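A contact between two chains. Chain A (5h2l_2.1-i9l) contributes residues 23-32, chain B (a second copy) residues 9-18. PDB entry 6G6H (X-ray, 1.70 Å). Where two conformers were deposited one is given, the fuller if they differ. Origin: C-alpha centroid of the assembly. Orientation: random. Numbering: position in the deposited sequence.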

# COMPACT_ATOMS: atom_id res chain seq x y z
N GLU A 23 -0.45 3.19 11.65
CA GLU A 23 -0.77 4.53 12.12
C GLU A 23 -2.11 5.00 11.56
O GLU A 23 -2.87 5.67 12.26
CB GLU A 23 0.34 5.51 11.73
CG GLU A 23 1.71 5.21 12.33
CD GLU A 23 1.79 5.47 13.83
OE1 GLU A 23 1.04 6.33 14.34
OE2 GLU A 23 2.62 4.82 14.49
N GLN A 24 -2.42 4.63 10.31
CA GLN A 24 -3.73 4.99 9.74
C GLN A 24 -4.87 4.32 10.50
O GLN A 24 -5.94 4.92 10.69
CB GLN A 24 -3.76 4.61 8.25
CG GLN A 24 -2.83 5.47 7.37
CD GLN A 24 -2.61 4.88 5.97
OE1 GLN A 24 -3.24 3.89 5.60
NE2 GLN A 24 -1.70 5.48 5.21
N ILE A 25 -4.67 3.08 10.94
CA ILE A 25 -5.71 2.36 11.68
C ILE A 25 -6.03 3.06 13.00
O ILE A 25 -7.20 3.14 13.41
CB ILE A 25 -5.28 0.89 11.90
CG1 ILE A 25 -5.43 0.11 10.58
CG2 ILE A 25 -6.08 0.24 13.04
CD1 ILE A 25 -4.80 -1.29 10.59
N LYS A 26 -5.01 3.58 13.68
CA LYS A 26 -5.25 4.33 14.91
C LYS A 26 -6.17 5.51 14.66
O LYS A 26 -7.07 5.80 15.46
CB LYS A 26 -3.92 4.81 15.50
CG LYS A 26 -2.97 3.71 15.95
CD LYS A 26 -1.88 4.28 16.82
N MET A 27 -5.97 6.20 13.54
CA MET A 27 -6.79 7.38 13.26
C MET A 27 -8.22 6.99 12.89
O MET A 27 -9.16 7.68 13.28
CB MET A 27 -6.15 8.22 12.15
CG MET A 27 -4.73 8.68 12.44
SD MET A 27 -4.57 10.11 13.54
CE MET A 27 -2.82 10.45 13.38
N LEU A 28 -8.40 5.89 12.16
CA LEU A 28 -9.75 5.46 11.82
C LEU A 28 -10.53 5.07 13.07
O LEU A 28 -11.73 5.35 13.17
CB LEU A 28 -9.70 4.30 10.82
CG LEU A 28 -9.16 4.62 9.43
CD1 LEU A 28 -8.85 3.33 8.66
CD2 LEU A 28 -10.20 5.45 8.71
N LYS A 29 -9.85 4.45 14.05
CA LYS A 29 -10.49 4.12 15.32
C LYS A 29 -10.97 5.37 16.05
O LYS A 29 -12.08 5.39 16.59
CB LYS A 29 -9.53 3.33 16.21
CG LYS A 29 -9.56 1.82 16.02
CD LYS A 29 -8.50 1.10 16.84
N GLU A 30 -10.13 6.41 16.09
CA GLU A 30 -10.55 7.66 16.72
C GLU A 30 -11.77 8.26 16.02
O GLU A 30 -12.68 8.78 16.68
CB GLU A 30 -9.41 8.67 16.72
CG GLU A 30 -8.21 8.28 17.58
N LEU A 31 -11.80 8.20 14.68
CA LEU A 31 -12.94 8.73 13.93
C LEU A 31 -14.22 7.97 14.25
O LEU A 31 -15.29 8.58 14.39
CB LEU A 31 -12.66 8.66 12.42
CG LEU A 31 -11.80 9.74 11.76
CD1 LEU A 31 -11.43 9.36 10.33
CD2 LEU A 31 -12.55 11.06 11.77
N GLU A 32 -14.13 6.65 14.41
CA GLU A 32 -15.32 5.86 14.70
C GLU A 32 -15.89 6.19 16.07
O GLU A 32 -17.10 6.04 16.29
CB GLU A 32 -14.99 4.37 14.59
CG GLU A 32 -16.20 3.46 14.53
CD GLU A 32 -16.64 2.97 15.89
OE1 GLU A 32 -17.76 2.41 15.99
OE2 GLU A 32 -15.87 3.13 16.86
N GLU B 9 -4.64 14.26 8.99
CA GLU B 9 -3.52 13.39 9.34
C GLU B 9 -3.49 12.14 8.46
O GLU B 9 -2.41 11.66 8.12
CB GLU B 9 -3.58 12.99 10.81
CG GLU B 9 -3.42 14.14 11.78
CD GLU B 9 -2.03 14.72 11.71
OE1 GLU B 9 -1.06 13.94 11.73
OE2 GLU B 9 -1.92 15.96 11.58
N LEU B 10 -4.66 11.61 8.10
CA LEU B 10 -4.70 10.48 7.17
C LEU B 10 -4.12 10.86 5.81
O LEU B 10 -3.41 10.07 5.18
CB LEU B 10 -6.13 9.96 7.03
CG LEU B 10 -6.67 9.16 8.22
CD1 LEU B 10 -8.17 8.94 8.12
CD2 LEU B 10 -5.93 7.81 8.36
N MET B 11 -4.41 12.08 5.34
CA MET B 11 -3.85 12.53 4.06
C MET B 11 -2.32 12.57 4.10
O MET B 11 -1.66 12.15 3.15
CB MET B 11 -4.41 13.90 3.69
CG MET B 11 -5.85 13.90 3.21
SD MET B 11 -6.53 15.59 3.25
CE MET B 11 -5.14 16.51 2.60
N LYS B 12 -1.75 13.07 5.20
CA LYS B 12 -0.29 13.13 5.31
C LYS B 12 0.33 11.75 5.26
O LYS B 12 1.39 11.56 4.66
CB LYS B 12 0.11 13.83 6.61
CG LYS B 12 -0.44 15.24 6.76
N LEU B 13 -0.31 10.76 5.89
CA LEU B 13 0.25 9.41 5.91
C LEU B 13 0.20 8.76 4.53
O LEU B 13 1.11 8.01 4.15
CB LEU B 13 -0.47 8.57 6.96
CG LEU B 13 -0.34 9.04 8.42
CD1 LEU B 13 -1.36 8.37 9.32
CD2 LEU B 13 1.05 8.77 8.94
N LEU B 14 -0.87 9.03 3.75
CA LEU B 14 -0.94 8.50 2.39
C LEU B 14 0.12 9.13 1.49
O LEU B 14 0.68 8.46 0.62
CB LEU B 14 -2.34 8.73 1.79
CG LEU B 14 -3.50 7.94 2.40
CD1 LEU B 14 -4.84 8.42 1.84
CD2 LEU B 14 -3.33 6.46 2.14
N LYS B 15 0.39 10.42 1.68
CA LYS B 15 1.45 11.07 0.91
C LYS B 15 2.81 10.46 1.22
O LYS B 15 3.65 10.32 0.32
CB LYS B 15 1.45 12.58 1.18
CG LYS B 15 0.30 13.30 0.47
CD LYS B 15 0.14 14.74 0.94
CE LYS B 15 -1.11 15.37 0.34
NZ LYS B 15 -1.38 16.75 0.86
N GLU B 16 3.04 10.04 2.47
CA GLU B 16 4.28 9.35 2.81
C GLU B 16 4.37 7.98 2.13
O GLU B 16 5.45 7.55 1.74
CB GLU B 16 4.42 9.20 4.32
CG GLU B 16 4.56 10.51 5.07
CD GLU B 16 4.71 10.33 6.57
OE1 GLU B 16 5.40 9.37 6.98
OE2 GLU B 16 4.15 11.14 7.33
N GLN B 17 3.24 7.28 1.99
CA GLN B 17 3.28 5.99 1.30
C GLN B 17 3.65 6.16 -0.17
O GLN B 17 4.35 5.31 -0.74
CB GLN B 17 1.92 5.29 1.41
CG GLN B 17 1.61 4.69 2.79
CD GLN B 17 0.44 3.73 2.74
OE1 GLN B 17 -0.71 4.15 2.82
NE2 GLN B 17 0.72 2.43 2.57
N ILE B 18 3.17 7.24 -0.81
CA ILE B 18 3.53 7.50 -2.20
C ILE B 18 5.03 7.72 -2.33
O ILE B 18 5.67 7.20 -3.25
CB ILE B 18 2.75 8.72 -2.73
CG1 ILE B 18 1.27 8.38 -2.89
CG2 ILE B 18 3.33 9.19 -4.07
CD1 ILE B 18 0.42 9.58 -3.24

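The two helices run nearly antiparallel, at 163° between their N-to-C directions, with axes 10.0 Å apart at closest approach. That spacing leaves room for side chains to interlock, and they do so as two reciprocal knobs. The backbones come nearest where Gln A24 CA lies 6.1 Å from Leu B10 CA, and these same two residues supply the knobs.

The apolar packing centers on Leu B10, whose side chain fills a hole formed by Gln A24, Met A27, Leu A28 and Leu A31. Its CA-to-CB bond points sideways, but with chi1 m and chi2 t the branched end comes nearer to chain A. Leu B10 CD2 lies 3.8 Å from Met A27 CB, while Leu B10 CD1 reaches Leu A31 CD1 at 4.0 Å and Leu A28 CD2 at 4.1 Å. A forked, compact leucine suits such a pocket because its two methyls can meet different walls. Gln A24 completes the hole with its aliphatic CB, 3.9 Å from Leu B10 CD2.

Gln A24 is the other knob, set among Leu B10, Leu B13, Leu B14 and Gln B17. Its amide nitrogen packs against leucine carbons, with Gln A24 NE2 3.6 Å from Leu B14 CD2, yet its polarity is answered: Gln A24 NE2 donates a hydrogen bond to Gln B17 OE1 at 2.9 Å, with a nearly straight N-H...acceptor angle of 162°. Both glutamines are buried, so this pairing matters; the remaining amide atoms, Gln A24 OE1 and Gln B17 NE2, are hydrogen-bonded elsewhere in the structure.

Flanking contacts use the carbon portions of charged residues. Long, flexible Met A27 extends its CE to 3.7 Å from Glu B9 CB, and Leu B13 CD1 lies 4.1 Å from Glu A23 CB. The carboxylate of Glu A23 leads away from chain B. In all, 432 Å² is buried between the stretches.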